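Local coordinates for protein proline iminopeptidase (Streptomyces halstedii, PDB 3WMR) that works as an amidohydrolase on polyketide substrates, which meet it in a hydrophobic tunnel, and probably releases N-terminal residues in the manner of a prolyl aminopeptidase, at residues Val77-Leu82 with Gly129-Val134; Tyr120-Gln125 with Ser133-Arg138; Leu159-Arg164 with Pro270-Pro275; Ala167-Asp172 with Met195-Asp200; Pro257-Ile262 with His304-Asp309. All coordinates share one frame; numbering follows the deposited sequence.

Contact 1: residues Val77-Leu82 with Gly129-Val134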
# COMPACT_ATOMS: atom_id res chain seq x y z
N VAL A 77 9.92 -1.86 10.09
CA VAL A 77 10.62 -0.95 9.20
C VAL A 77 9.63 -0.21 8.32
O VAL A 77 9.00 -0.81 7.42
CB VAL A 77 11.65 -1.69 8.32
CG1 VAL A 77 12.37 -0.71 7.41
CG2 VAL A 77 12.64 -2.46 9.19
N HIS A 78 9.45 1.09 8.61
CA HIS A 78 8.73 2.00 7.71
C HIS A 78 9.72 2.63 6.76
O HIS A 78 10.85 2.90 7.15
CB HIS A 78 8.02 3.13 8.46
CG HIS A 78 6.82 2.70 9.23
ND1 HIS A 78 6.91 2.10 10.47
CD2 HIS A 78 5.50 2.82 8.97
CE1 HIS A 78 5.69 1.85 10.92
NE2 HIS A 78 4.82 2.28 10.03
N TYR A 79 9.31 2.85 5.51
CA TYR A 79 10.11 3.67 4.60
C TYR A 79 9.30 4.39 3.52
O TYR A 79 8.19 3.99 3.18
CB TYR A 79 11.25 2.84 3.97
CG TYR A 79 10.92 2.02 2.74
CD1 TYR A 79 10.39 0.73 2.85
CD2 TYR A 79 11.20 2.50 1.45
CE1 TYR A 79 10.12 -0.04 1.72
CE2 TYR A 79 10.93 1.73 0.32
CZ TYR A 79 10.39 0.46 0.46
OH TYR A 79 10.12 -0.32 -0.65
N ASP A 80 9.87 5.49 3.02
CA ASP A 80 9.27 6.26 1.93
C ASP A 80 9.94 5.85 0.65
O ASP A 80 11.15 5.95 0.52
CB ASP A 80 9.49 7.75 2.12
CG ASP A 80 8.69 8.33 3.25
OD1 ASP A 80 7.67 7.73 3.66
OD2 ASP A 80 9.08 9.41 3.71
N GLN A 81 9.14 5.38 -0.29
CA GLN A 81 9.62 5.05 -1.62
C GLN A 81 10.14 6.28 -2.38
O GLN A 81 9.77 7.42 -2.08
CB GLN A 81 8.51 4.32 -2.38
CG GLN A 81 8.23 2.95 -1.76
CD GLN A 81 6.87 2.39 -2.11
OE1 GLN A 81 6.42 2.46 -3.26
NE2 GLN A 81 6.22 1.76 -1.13
N LEU A 82 11.00 6.04 -3.35
CA LEU A 82 11.64 7.14 -4.08
C LEU A 82 10.59 8.00 -4.75
O LEU A 82 9.67 7.49 -5.37
CB LEU A 82 12.59 6.60 -5.15
CG LEU A 82 13.41 7.63 -5.93
CD1 LEU A 82 14.46 8.26 -5.02
CD2 LEU A 82 14.06 7.01 -7.15
N GLY A 129 1.26 -3.89 -1.71
CA GLY A 129 0.94 -5.31 -1.74
C GLY A 129 1.20 -5.90 -3.12
O GLY A 129 1.52 -7.08 -3.25
N MET A 130 1.03 -5.08 -4.16
CA MET A 130 1.31 -5.51 -5.54
C MET A 130 2.81 -5.61 -5.77
O MET A 130 3.30 -6.59 -6.38
CB MET A 130 0.65 -4.56 -6.56
CG MET A 130 -0.86 -4.45 -6.41
SD MET A 130 -1.65 -3.37 -7.62
CE MET A 130 -1.87 -4.48 -9.01
N LEU A 131 3.53 -4.58 -5.35
CA LEU A 131 5.00 -4.57 -5.32
C LEU A 131 5.53 -5.76 -4.50
O LEU A 131 6.39 -6.51 -4.97
CB LEU A 131 5.53 -3.23 -4.75
CG LEU A 131 7.05 -3.07 -4.62
CD1 LEU A 131 7.72 -3.13 -5.99
CD2 LEU A 131 7.43 -1.77 -3.92
N GLY A 132 5.00 -5.94 -3.29
CA GLY A 132 5.37 -7.09 -2.46
C GLY A 132 5.21 -8.42 -3.16
O GLY A 132 6.06 -9.31 -3.01
N SER A 133 4.13 -8.58 -3.93
CA SER A 133 3.87 -9.83 -4.65
C SER A 133 4.90 -10.07 -5.74
O SER A 133 5.37 -11.20 -5.94
CB SER A 133 2.48 -9.81 -5.29
OG SER A 133 1.48 -9.73 -4.30
N VAL A 134 5.25 -9.01 -6.46
CA VAL A 134 6.27 -9.09 -7.52
C VAL A 134 7.61 -9.52 -6.91
O VAL A 134 8.29 -10.43 -7.40
CB VAL A 134 6.41 -7.75 -8.27
CG1 VAL A 134 7.55 -7.79 -9.28
CG2 VAL A 134 5.11 -7.39 -8.98
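Leu-131 meets Tyr-79 and Gln-81 in the core of the alpha/beta hydrolase fold, where helix 127-137, which follows the predicted nucleophile Ser-126, faces the end of strand 76-80. The backbones stand well apart: the nearest CA atoms, those of Gln-81 and Leu-131, are separated by 11.3 Å. The two segments therefore touch only by the ends of long side chains, and they bury just 63 Å² between them.

All the direct contacts are van der Waals in kind and converge on one methyl group. Leu-131 turns its CG away from its backbone N (chi1 179°), which sends CD2 out from the helix toward the strand. There CD2 lies 4.4 Å from Gln-81 OE1. The same methyl comes within 4.5 Å of Tyr-79 OH, a loose approach at the limit of contact. Leu-107 and Leu-110 of helix 100-113 also touch the Tyr-79 side chain.

Polar interactions fix the participants from outside the pair. Gln-81 OE1 takes a hydrogen bond from Trp-127 NE1, while its NE2 donates to His-53 O, so both ends of the amide are engaged and its rotation is set. Within the helix, Gly-129 O accepts twice from Ser-133. The backbone N of that serine lies 3.1 Å from Gly-129 O, and its OG makes a 2.9 Å bond to the same oxygen with a C=O...OG angle of 158°.

Contact 2: residues Tyr120-Gln125 with Ser133-Arg138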
# COMPACT_ATOMS: atom_id res chain seq x y z
N TYR A 120 13.33 -11.59 6.76
CA TYR A 120 12.37 -10.49 6.82
C TYR A 120 10.97 -10.98 6.42
O TYR A 120 10.84 -12.01 5.77
CB TYR A 120 12.82 -9.31 5.94
CG TYR A 120 12.94 -9.61 4.46
CD1 TYR A 120 14.03 -10.31 3.97
CD2 TYR A 120 11.97 -9.20 3.55
CE1 TYR A 120 14.16 -10.62 2.62
CE2 TYR A 120 12.09 -9.50 2.18
CZ TYR A 120 13.18 -10.22 1.72
OH TYR A 120 13.31 -10.51 0.37
N VAL A 121 9.95 -10.26 6.88
CA VAL A 121 8.56 -10.47 6.49
C VAL A 121 8.13 -9.20 5.74
O VAL A 121 8.59 -8.11 6.09
CB VAL A 121 7.68 -10.73 7.72
CG1 VAL A 121 6.21 -10.98 7.37
CG2 VAL A 121 8.21 -11.93 8.50
N LEU A 122 7.33 -9.33 4.69
CA LEU A 122 6.82 -8.17 3.97
C LEU A 122 5.33 -7.97 4.20
O LEU A 122 4.55 -8.93 4.10
CB LEU A 122 7.05 -8.27 2.46
CG LEU A 122 8.45 -8.18 1.84
CD1 LEU A 122 8.29 -8.19 0.33
CD2 LEU A 122 9.19 -6.93 2.28
N PHE A 123 4.95 -6.73 4.53
CA PHE A 123 3.55 -6.30 4.58
C PHE A 123 3.42 -5.22 3.52
O PHE A 123 4.14 -4.22 3.55
CB PHE A 123 3.23 -5.73 5.96
CG PHE A 123 1.86 -5.13 6.09
CD1 PHE A 123 0.80 -5.89 6.56
CD2 PHE A 123 1.63 -3.80 5.76
CE1 PHE A 123 -0.46 -5.32 6.70
CE2 PHE A 123 0.36 -3.22 5.92
CZ PHE A 123 -0.68 -3.98 6.38
N GLY A 124 2.53 -5.41 2.57
CA GLY A 124 2.37 -4.46 1.48
C GLY A 124 0.94 -4.01 1.47
O GLY A 124 0.05 -4.83 1.36
N GLN A 125 0.73 -2.70 1.62
CA GLN A 125 -0.61 -2.12 1.67
C GLN A 125 -0.93 -1.41 0.36
O GLN A 125 -0.14 -0.58 -0.06
CB GLN A 125 -0.68 -1.14 2.85
CG GLN A 125 -2.08 -0.91 3.38
CD GLN A 125 -2.83 0.15 2.63
OE1 GLN A 125 -2.26 0.92 1.87
NE2 GLN A 125 -4.14 0.22 2.86
N SER A 133 4.13 -8.58 -3.93
CA SER A 133 3.87 -9.83 -4.65
C SER A 133 4.90 -10.07 -5.74
O SER A 133 5.37 -11.20 -5.94
CB SER A 133 2.48 -9.81 -5.29
OG SER A 133 1.48 -9.73 -4.30
N VAL A 134 5.25 -9.01 -6.46
CA VAL A 134 6.27 -9.09 -7.52
C VAL A 134 7.61 -9.52 -6.91
O VAL A 134 8.29 -10.43 -7.40
CB VAL A 134 6.41 -7.75 -8.27
CG1 VAL A 134 7.55 -7.79 -9.28
CG2 VAL A 134 5.11 -7.39 -8.98
N HIS A 135 7.97 -8.85 -5.83
CA HIS A 135 9.16 -9.22 -5.07
C HIS A 135 9.14 -10.68 -4.58
O HIS A 135 10.11 -11.39 -4.77
CB HIS A 135 9.29 -8.27 -3.89
CG HIS A 135 10.45 -8.57 -3.00
ND1 HIS A 135 11.65 -7.91 -3.11
CD2 HIS A 135 10.58 -9.45 -1.99
CE1 HIS A 135 12.48 -8.38 -2.19
NE2 HIS A 135 11.86 -9.31 -1.50
N ALA A 136 8.03 -11.12 -3.97
CA ALA A 136 7.91 -12.48 -3.47
C ALA A 136 7.95 -13.54 -4.59
O ALA A 136 8.36 -14.67 -4.35
CB ALA A 136 6.63 -12.65 -2.66
N ALA A 137 7.55 -13.15 -5.80
CA ALA A 137 7.45 -14.08 -6.91
C ALA A 137 8.83 -14.45 -7.47
O ALA A 137 8.97 -15.48 -8.12
CB ALA A 137 6.57 -13.51 -8.00
N ARG A 138 9.83 -13.64 -7.16
CA ARG A 138 11.22 -13.95 -7.50
C ARG A 138 11.87 -14.89 -6.51
O ARG A 138 13.03 -15.26 -6.68
CB ARG A 138 12.02 -12.65 -7.58
CG ARG A 138 11.41 -11.68 -8.56
CD ARG A 138 12.20 -10.39 -8.67
NE ARG A 138 11.88 -9.53 -9.83
CZ ARG A 138 10.71 -9.41 -10.46
NH1 ARG A 138 9.61 -10.08 -10.11
NH2 ARG A 138 10.63 -8.57 -11.48
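His-135 reaches from helix 127-137 back to strand 120-125, where it meets Leu-122 and Tyr-120. Its CG stands opposite the backbone N (chi1 178°), a setting that carries the imidazole off the helix and toward the strand. CB is still 4.3 Å from Leu-122 CD1, and CG closes to 4.0 Å of that methyl. CD2 makes the tightest apolar contact, 3.5 Å from Leu-122 CD1, which approaches the ring obliquely while the two side chains cross at about a right angle. Beyond it, CE1 lies 3.4 Å from Tyr-120 OH. At the tip, NE2 forms a 2.7 Å hydrogen bond with Tyr-120 OH; the geometry allows either atom to be the donor.

The bond joins the rings rim to rim. Each partner atom lies in the plane of the other ring, at its edge, and the planes are turned 70° apart with centroids separated by 5.8 Å, which excludes stacking. Leu-107 and Asp-108 of helix 100-113 also touch the imidazole. A leucine in place of His-135 would probably leave the buried hydroxyl of Tyr-120 without this partner and the phenol less firmly oriented.

Strand 120-125, helix 127-137 and strand 143-149 form a right-handed beta-alpha-beta crossover. The turn between its first strand and helix carries Ser-126, consistent with the nucleophile elbow of alpha/beta hydrolases.

Contact 3: residues Leu159-Arg164 with Pro270-Pro275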
# COMPACT_ATOMS: atom_id res chain seq x y z
N LEU A 159 -10.54 -1.26 -11.69
CA LEU A 159 -11.38 -0.31 -12.40
C LEU A 159 -12.80 -0.81 -12.65
O LEU A 159 -13.73 -0.02 -12.59
CB LEU A 159 -10.72 0.19 -13.69
CG LEU A 159 -9.69 1.30 -13.47
CD1 LEU A 159 -8.92 1.58 -14.75
CD2 LEU A 159 -10.37 2.56 -12.94
N GLN A 160 -12.98 -2.10 -12.91
CA GLN A 160 -14.34 -2.66 -13.00
C GLN A 160 -15.10 -2.53 -11.68
O GLN A 160 -16.29 -2.15 -11.64
CB GLN A 160 -14.28 -4.13 -13.44
CG GLN A 160 -13.82 -4.25 -14.88
CD GLN A 160 -13.39 -5.63 -15.31
OE1 GLN A 160 -13.08 -6.50 -14.50
NE2 GLN A 160 -13.37 -5.84 -16.62
N GLU A 161 -14.41 -2.83 -10.59
CA GLU A 161 -15.02 -2.75 -9.29
C GLU A 161 -15.31 -1.31 -8.86
O GLU A 161 -16.34 -1.06 -8.23
CB GLU A 161 -14.19 -3.53 -8.25
CG GLU A 161 -14.32 -5.03 -8.43
CD GLU A 161 -15.70 -5.53 -8.07
OE1 GLU A 161 -15.99 -5.71 -6.86
OE2 GLU A 161 -16.51 -5.75 -9.00
N MET A 162 -14.45 -0.36 -9.23
CA MET A 162 -14.72 1.06 -8.99
C MET A 162 -16.04 1.50 -9.64
O MET A 162 -16.85 2.19 -9.03
CB MET A 162 -13.60 1.94 -9.51
CG MET A 162 -12.25 1.80 -8.83
SD MET A 162 -12.25 1.85 -7.03
CE MET A 162 -12.31 0.11 -6.61
N ALA A 163 -16.25 1.09 -10.89
CA ALA A 163 -17.49 1.40 -11.60
C ALA A 163 -18.69 0.81 -10.86
O ALA A 163 -19.73 1.44 -10.76
CB ALA A 163 -17.43 0.86 -13.04
N ARG A 164 -18.52 -0.39 -10.31
CA ARG A 164 -19.59 -1.02 -9.55
C ARG A 164 -19.91 -0.21 -8.29
O ARG A 164 -21.07 0.14 -8.02
CB ARG A 164 -19.20 -2.46 -9.20
CG ARG A 164 -20.38 -3.31 -8.75
CD ARG A 164 -19.96 -4.75 -8.45
NE ARG A 164 -18.94 -4.83 -7.40
CZ ARG A 164 -19.17 -4.65 -6.10
NH1 ARG A 164 -20.38 -4.36 -5.64
NH2 ARG A 164 -18.16 -4.74 -5.24
N PRO A 270 -13.64 -8.00 -2.49
CA PRO A 270 -13.40 -9.44 -2.61
C PRO A 270 -13.06 -9.87 -4.03
O PRO A 270 -12.18 -10.71 -4.22
CB PRO A 270 -14.72 -10.04 -2.14
CG PRO A 270 -15.13 -9.11 -1.05
CD PRO A 270 -14.75 -7.73 -1.55
N ALA A 271 -13.71 -9.26 -5.03
CA ALA A 271 -13.38 -9.53 -6.43
C ALA A 271 -11.95 -9.14 -6.83
O ALA A 271 -11.33 -9.82 -7.66
CB ALA A 271 -14.39 -8.84 -7.35
N THR A 272 -11.43 -8.05 -6.28
CA THR A 272 -10.09 -7.57 -6.66
C THR A 272 -8.99 -8.47 -6.11
O THR A 272 -7.94 -8.61 -6.71
CB THR A 272 -9.77 -6.13 -6.18
OG1 THR A 272 -9.77 -6.08 -4.75
CG2 THR A 272 -10.77 -5.13 -6.73
N VAL A 273 -9.26 -9.10 -4.96
CA VAL A 273 -8.27 -9.98 -4.33
C VAL A 273 -8.45 -11.46 -4.66
O VAL A 273 -7.64 -12.28 -4.27
CB VAL A 273 -8.24 -9.79 -2.79
CG1 VAL A 273 -7.96 -8.34 -2.44
CG2 VAL A 273 -9.52 -10.27 -2.13
N LYS A 274 -9.49 -11.82 -5.40
CA LYS A 274 -9.78 -13.22 -5.71
C LYS A 274 -8.62 -13.95 -6.41
O LYS A 274 -8.35 -15.11 -6.08
CB LYS A 274 -11.07 -13.35 -6.53
CG LYS A 274 -11.64 -14.76 -6.56
CD LYS A 274 -13.15 -14.72 -6.82
CE LYS A 274 -13.77 -16.12 -6.79
NZ LYS A 274 -13.08 -17.04 -7.74
N PRO A 275 -7.93 -13.29 -7.36
CA PRO A 275 -6.78 -13.97 -7.94
C PRO A 275 -5.70 -14.39 -6.91
O PRO A 275 -5.06 -15.40 -7.12
CB PRO A 275 -6.24 -12.95 -8.94
CG PRO A 275 -7.42 -12.13 -9.30
CD PRO A 275 -8.15 -11.98 -8.00
O HOH W 1 -16.47 -8.00 -5.01
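Glu-161 brings helix 155-166, part of the helical insertion that follows strand 143-149, against Ala-271 and Thr-272 of helix 270-279 in the alpha/beta hydrolase core. Its chain bends at chi2 (-69°), laying the aliphatic part beside Thr-272 and the carboxylate by Ala-271. Glu-161 CG is 3.9 Å from Thr-272 CG2, and OE1 is 3.5 Å from Ala-271 CB.

One water also links the helices: it donates to Glu-161 OE1 at 3.0 Å and accepts from Ala-271 N. Thr-269 OG1 is a further hydrogen-bonding partner of OE1. From its own helix, Arg-164 grips the carboxylate side-on. Its NH2 forms a salt bridge to Glu-161 OE1 at 2.9 Å, and its NE meets OE2 at 3.1 Å. The carboxylate carbon lies in the guanidinium plane, whereas the nitrogens approach from above the carboxylate plane, 37° out of it at OE1.

With an alanine in place of Glu-161, Arg-164 is likely to lose its salt-bridge mate and the water its anchor on this helix. Several donors around one carboxylate would be expected to favour its ionised form, making the interface a polar bridge over a small apolar touch.

Contact 4: residues Ala167-Asp172 with Met195-Asp200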
# COMPACT_ATOMS: atom_id res chain seq x y z
N ALA A 167 -21.49 3.26 -9.06
CA ALA A 167 -22.93 3.09 -9.34
C ALA A 167 -23.82 2.99 -8.09
O ALA A 167 -25.04 3.10 -8.20
CB ALA A 167 -23.15 1.86 -10.23
N LEU A 168 -23.23 2.72 -6.92
CA LEU A 168 -23.99 2.68 -5.65
C LEU A 168 -23.97 4.02 -4.91
O LEU A 168 -24.61 4.17 -3.87
CB LEU A 168 -23.45 1.57 -4.73
CG LEU A 168 -23.60 0.15 -5.28
CD1 LEU A 168 -22.74 -0.82 -4.50
CD2 LEU A 168 -25.06 -0.30 -5.27
N LEU A 169 -23.24 5.00 -5.44
CA LEU A 169 -23.27 6.35 -4.89
C LEU A 169 -24.57 7.04 -5.30
O LEU A 169 -25.23 6.59 -6.24
CB LEU A 169 -22.09 7.16 -5.41
CG LEU A 169 -20.72 6.69 -4.94
CD1 LEU A 169 -19.64 7.47 -5.65
CD2 LEU A 169 -20.56 6.85 -3.43
N PRO A 170 -24.93 8.14 -4.61
CA PRO A 170 -26.11 8.92 -5.03
C PRO A 170 -25.98 9.41 -6.48
O PRO A 170 -24.87 9.71 -6.94
CB PRO A 170 -26.12 10.11 -4.06
CG PRO A 170 -25.36 9.64 -2.87
CD PRO A 170 -24.31 8.70 -3.39
N PRO A 171 -27.11 9.47 -7.21
CA PRO A 171 -27.04 9.88 -8.62
C PRO A 171 -26.30 11.21 -8.85
O PRO A 171 -25.47 11.29 -9.75
CB PRO A 171 -28.51 9.98 -9.02
CG PRO A 171 -29.18 8.96 -8.16
CD PRO A 171 -28.47 9.04 -6.84
N ASP A 172 -26.56 12.22 -8.02
CA ASP A 172 -25.90 13.52 -8.18
C ASP A 172 -24.38 13.44 -8.00
O ASP A 172 -23.64 14.16 -8.68
CB ASP A 172 -26.50 14.60 -7.23
CG ASP A 172 -26.19 14.35 -5.76
OD1 ASP A 172 -26.36 13.21 -5.28
OD2 ASP A 172 -25.80 15.32 -5.06
N MET A 195 -15.83 13.00 -4.47
CA MET A 195 -14.79 12.01 -4.17
C MET A 195 -14.87 11.56 -2.71
O MET A 195 -14.62 10.39 -2.40
CB MET A 195 -13.40 12.61 -4.44
CG MET A 195 -12.24 11.65 -4.31
SD MET A 195 -10.68 12.49 -3.94
CE MET A 195 -10.94 12.74 -2.18
N ARG A 196 -15.25 12.48 -1.82
CA ARG A 196 -15.38 12.20 -0.38
C ARG A 196 -16.54 11.28 -0.05
O ARG A 196 -16.44 10.47 0.86
CB ARG A 196 -15.51 13.50 0.40
CG ARG A 196 -14.18 14.23 0.53
CD ARG A 196 -13.46 13.76 1.77
NE ARG A 196 -14.30 14.09 2.91
CZ ARG A 196 -14.34 13.42 4.05
NH1 ARG A 196 -13.58 12.35 4.24
NH2 ARG A 196 -15.16 13.82 5.01
N ALA A 197 -17.63 11.40 -0.78
CA ALA A 197 -18.69 10.42 -0.66
C ALA A 197 -18.16 8.99 -0.93
O ALA A 197 -18.65 8.04 -0.35
CB ALA A 197 -19.85 10.76 -1.59
N PHE A 198 -17.16 8.84 -1.81
CA PHE A 198 -16.56 7.50 -2.07
C PHE A 198 -15.58 7.16 -0.96
O PHE A 198 -15.64 6.07 -0.40
CB PHE A 198 -15.87 7.44 -3.45
CG PHE A 198 -15.26 6.08 -3.79
CD1 PHE A 198 -14.01 5.71 -3.30
CD2 PHE A 198 -15.93 5.21 -4.64
CE1 PHE A 198 -13.45 4.48 -3.64
CE2 PHE A 198 -15.38 3.98 -4.98
CZ PHE A 198 -14.14 3.62 -4.49
N TYR A 199 -14.70 8.09 -0.62
CA TYR A 199 -13.64 7.82 0.36
C TYR A 199 -14.26 7.47 1.71
O TYR A 199 -13.83 6.52 2.37
CB TYR A 199 -12.66 8.99 0.50
CG TYR A 199 -11.50 9.01 -0.51
CD1 TYR A 199 -11.72 8.85 -1.87
CD2 TYR A 199 -10.19 9.26 -0.10
CE1 TYR A 199 -10.66 8.87 -2.80
CE2 TYR A 199 -9.13 9.31 -1.00
CZ TYR A 199 -9.37 9.12 -2.35
OH TYR A 199 -8.32 9.19 -3.22
N ASP A 200 -15.29 8.23 2.11
CA ASP A 200 -15.96 8.00 3.39
C ASP A 200 -16.56 6.60 3.49
O ASP A 200 -16.77 6.11 4.58
CB ASP A 200 -17.07 9.03 3.64
CG ASP A 200 -16.56 10.46 3.73
OD1 ASP A 200 -15.35 10.68 3.90
OD2 ASP A 200 -17.39 11.39 3.63
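Leu-169 and Phe-198 bring their CA atoms to 7.4 Å, the nearest backbone approach between 167-172 and helix 195-200, at a point where Leu-169 is extended (psi 163°) and the chain is about to enter helix 171-183 through Pro-170 at the N-cap position.

Leu-169 carries the contact with both branches of its side chain. Its CG lies opposite the carbonyl carbon and beside the backbone N (chi1 -66°), and the fork thus spreads over the carbonyl of Ala-197 and the base of Phe-198. CD2 rests 3.8 Å from Ala-197 O and reaches to 4.4 Å of Ala-197 CB. The other methyl, CD1, is 4.4 Å from Phe-198 CB and stands at the edge of the phenyl ring, near its plane, so that neither ring face is used by this leucine.

Both segments belong to the helical lid inserted between strands 143-149 and 258-263 of the alpha/beta hydrolase fold. Leu-177 of helix 171-183 also packs on Leu-169, and Val-173 touches Ala-197. Phe-198 is gathered into an aromatic group with Phe-236 and His-202, each ring turned about 55° from its own. Its side chain lies about 8 Å from that of His-293, predicted as the proton donor, which places this part of the lid close to the catalytic region.

Within the helix, Met-195 CE sits 3.8 Å above the centre of one face of the Tyr-199 ring, a Met-aromatic contact, while the hydroxyl of Tyr-199 bonds to Glu-235 N.

Contact 5: residues Pro257-Ile262 with His304-Asp309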
# COMPACT_ATOMS: atom_id res chain seq x y z
N PRO A 257 4.15 -18.45 2.91
CA PRO A 257 2.78 -18.28 3.35
C PRO A 257 2.37 -16.81 3.24
O PRO A 257 3.07 -15.90 3.73
CB PRO A 257 2.79 -18.77 4.81
CG PRO A 257 4.19 -19.15 5.13
CD PRO A 257 5.08 -18.68 4.03
N THR A 258 1.23 -16.60 2.59
CA THR A 258 0.74 -15.30 2.23
C THR A 258 -0.60 -15.07 2.92
O THR A 258 -1.41 -16.00 3.05
CB THR A 258 0.61 -15.19 0.70
OG1 THR A 258 1.91 -15.37 0.10
CG2 THR A 258 0.04 -13.82 0.29
N MET A 259 -0.83 -13.84 3.38
CA MET A 259 -2.14 -13.49 3.96
C MET A 259 -2.77 -12.34 3.17
O MET A 259 -2.12 -11.31 2.95
CB MET A 259 -2.04 -13.09 5.44
CG MET A 259 -3.40 -12.73 6.04
SD MET A 259 -3.49 -12.53 7.84
CE MET A 259 -2.14 -11.38 8.08
N VAL A 260 -4.03 -12.53 2.75
CA VAL A 260 -4.82 -11.47 2.15
C VAL A 260 -5.70 -10.88 3.24
O VAL A 260 -6.44 -11.61 3.89
CB VAL A 260 -5.72 -11.99 1.02
CG1 VAL A 260 -6.61 -10.87 0.48
CG2 VAL A 260 -4.87 -12.60 -0.09
N LEU A 261 -5.58 -9.57 3.45
CA LEU A 261 -6.31 -8.87 4.49
C LEU A 261 -6.95 -7.66 3.86
O LEU A 261 -6.25 -6.79 3.34
CB LEU A 261 -5.37 -8.44 5.62
CG LEU A 261 -6.02 -7.86 6.89
CD1 LEU A 261 -5.16 -8.20 8.10
CD2 LEU A 261 -6.24 -6.35 6.82
N ILE A 262 -8.28 -7.62 3.90
CA ILE A 262 -9.03 -6.49 3.38
C ILE A 262 -10.09 -6.10 4.40
O ILE A 262 -10.36 -6.85 5.37
CB ILE A 262 -9.70 -6.80 2.02
CG1 ILE A 262 -10.67 -7.98 2.16
CG2 ILE A 262 -8.66 -7.13 0.94
CD1 ILE A 262 -11.55 -8.21 0.95
N HIS A 304 -4.27 -5.50 14.67
CA HIS A 304 -3.12 -5.93 15.46
C HIS A 304 -3.19 -7.42 15.80
O HIS A 304 -2.24 -8.15 15.55
CB HIS A 304 -3.02 -5.11 16.75
CG HIS A 304 -1.93 -5.55 17.66
ND1 HIS A 304 -0.68 -4.97 17.67
CD2 HIS A 304 -1.90 -6.52 18.61
CE1 HIS A 304 0.07 -5.56 18.58
NE2 HIS A 304 -0.65 -6.51 19.16
N GLU A 305 -4.32 -7.86 16.37
CA GLU A 305 -4.52 -9.28 16.69
C GLU A 305 -4.34 -10.18 15.47
O GLU A 305 -3.72 -11.25 15.55
CB GLU A 305 -5.92 -9.52 17.27
CG GLU A 305 -6.12 -9.00 18.69
CD GLU A 305 -7.58 -9.06 19.15
OE1 GLU A 305 -8.47 -9.45 18.35
OE2 GLU A 305 -7.84 -8.71 20.33
N VAL A 306 -4.89 -9.77 14.33
CA VAL A 306 -4.83 -10.59 13.12
C VAL A 306 -3.38 -10.70 12.65
O VAL A 306 -2.91 -11.80 12.39
CB VAL A 306 -5.74 -10.04 12.01
CG1 VAL A 306 -5.45 -10.73 10.67
CG2 VAL A 306 -7.19 -10.23 12.39
N MET A 307 -2.69 -9.58 12.61
CA MET A 307 -1.29 -9.55 12.23
C MET A 307 -0.41 -10.40 13.15
O MET A 307 0.35 -11.24 12.67
CB MET A 307 -0.78 -8.11 12.19
CG MET A 307 -1.21 -7.33 10.95
SD MET A 307 -0.57 -8.05 9.42
CE MET A 307 1.19 -7.85 9.66
N ILE A 308 -0.54 -10.20 14.46
CA ILE A 308 0.28 -10.97 15.39
C ILE A 308 0.05 -12.48 15.25
O ILE A 308 1.01 -13.26 15.27
CB ILE A 308 0.02 -10.54 16.85
CG1 ILE A 308 0.50 -9.11 17.07
CG2 ILE A 308 0.72 -11.48 17.83
CD1 ILE A 308 1.97 -8.88 16.77
N ASP A 309 -1.22 -12.88 15.09
CA ASP A 309 -1.59 -14.28 14.87
C ASP A 309 -0.90 -14.87 13.62
O ASP A 309 -0.32 -15.96 13.66
CB ASP A 309 -3.11 -14.38 14.75
CG ASP A 309 -3.61 -15.82 14.73
OD1 ASP A 309 -3.92 -16.34 15.82
OD2 ASP A 309 -3.68 -16.42 13.63
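Val-306 stands at the centre of this contact, with its CG1 between two side chains of strand 258-263. Leu-261 CD1 meets Val-306 CG1 at 3.6 Å, the closest approach across the pair, with the two side chains pointing tip to tip. Met-259 SD comes to 3.9 Å of that same Val-306 CG1. One bond further, the Met-259 chain bends at chi3 (51°) and puts CE 3.9 Å from Met-307 SD, so the two methionines touch methyl to sulfur.

Alternation along the strand explains the choice of residues. Met-259 and Leu-261 turn to the helix, whereas the intervening Val-260, like Ile-262, packs on helix 270-279 on the other side of the sheet. Val-306 points its CB at the strand, and Met-307, next in the helix, comes in from the flank through its bent chain. The strand and the helix run antiparallel, their axes at 172° and 11.0 Å apart, a spacing bridged entirely by side chains.

The second shell holds the strand in place through backbone hydrogen bonds from Met-259 to Leu-146 and Val-148, and Val-147 lies against its side chain. At the strand's start, Pro-257 O bonds to Tyr-310 OH of the same helix. Leu-261 is about 7 Å, side chain to side chain, from the predicted active-site residue Asp-266. With only carbon and sulfur atoms touching across the pair, cohesion here probably comes from dispersion and the exclusion of water.

Overall arrangement
Contacts 1 and 2 share Ser-133 and Val-134 of helix 127-137, and their centres are 8 Å apart; the first joins that helix to strand 76-80, the second to strand 120-125. Contact 5 covers the same sheet from its other side, touching contact 2 where Phe-123 CD1 meets Met-307 CE at 3.7 Å. Contact 3 ties core to lid: Val-273 CG1 packs on Ile-262 CG2 of contact 5 at 3.7 Å, and Met-162 SD on Phe-198 CZ of contact 4 at 3.6 Å. The predicted catalytic residues lie among them, Ser-126 about 9 Å from Gln-81 and Asp-266 about 7 Å from Thr-272, between side chains. Leu-131 is about 8 Å from the bound 1-ethoxy-2-(2-ethoxyethoxy)ethane.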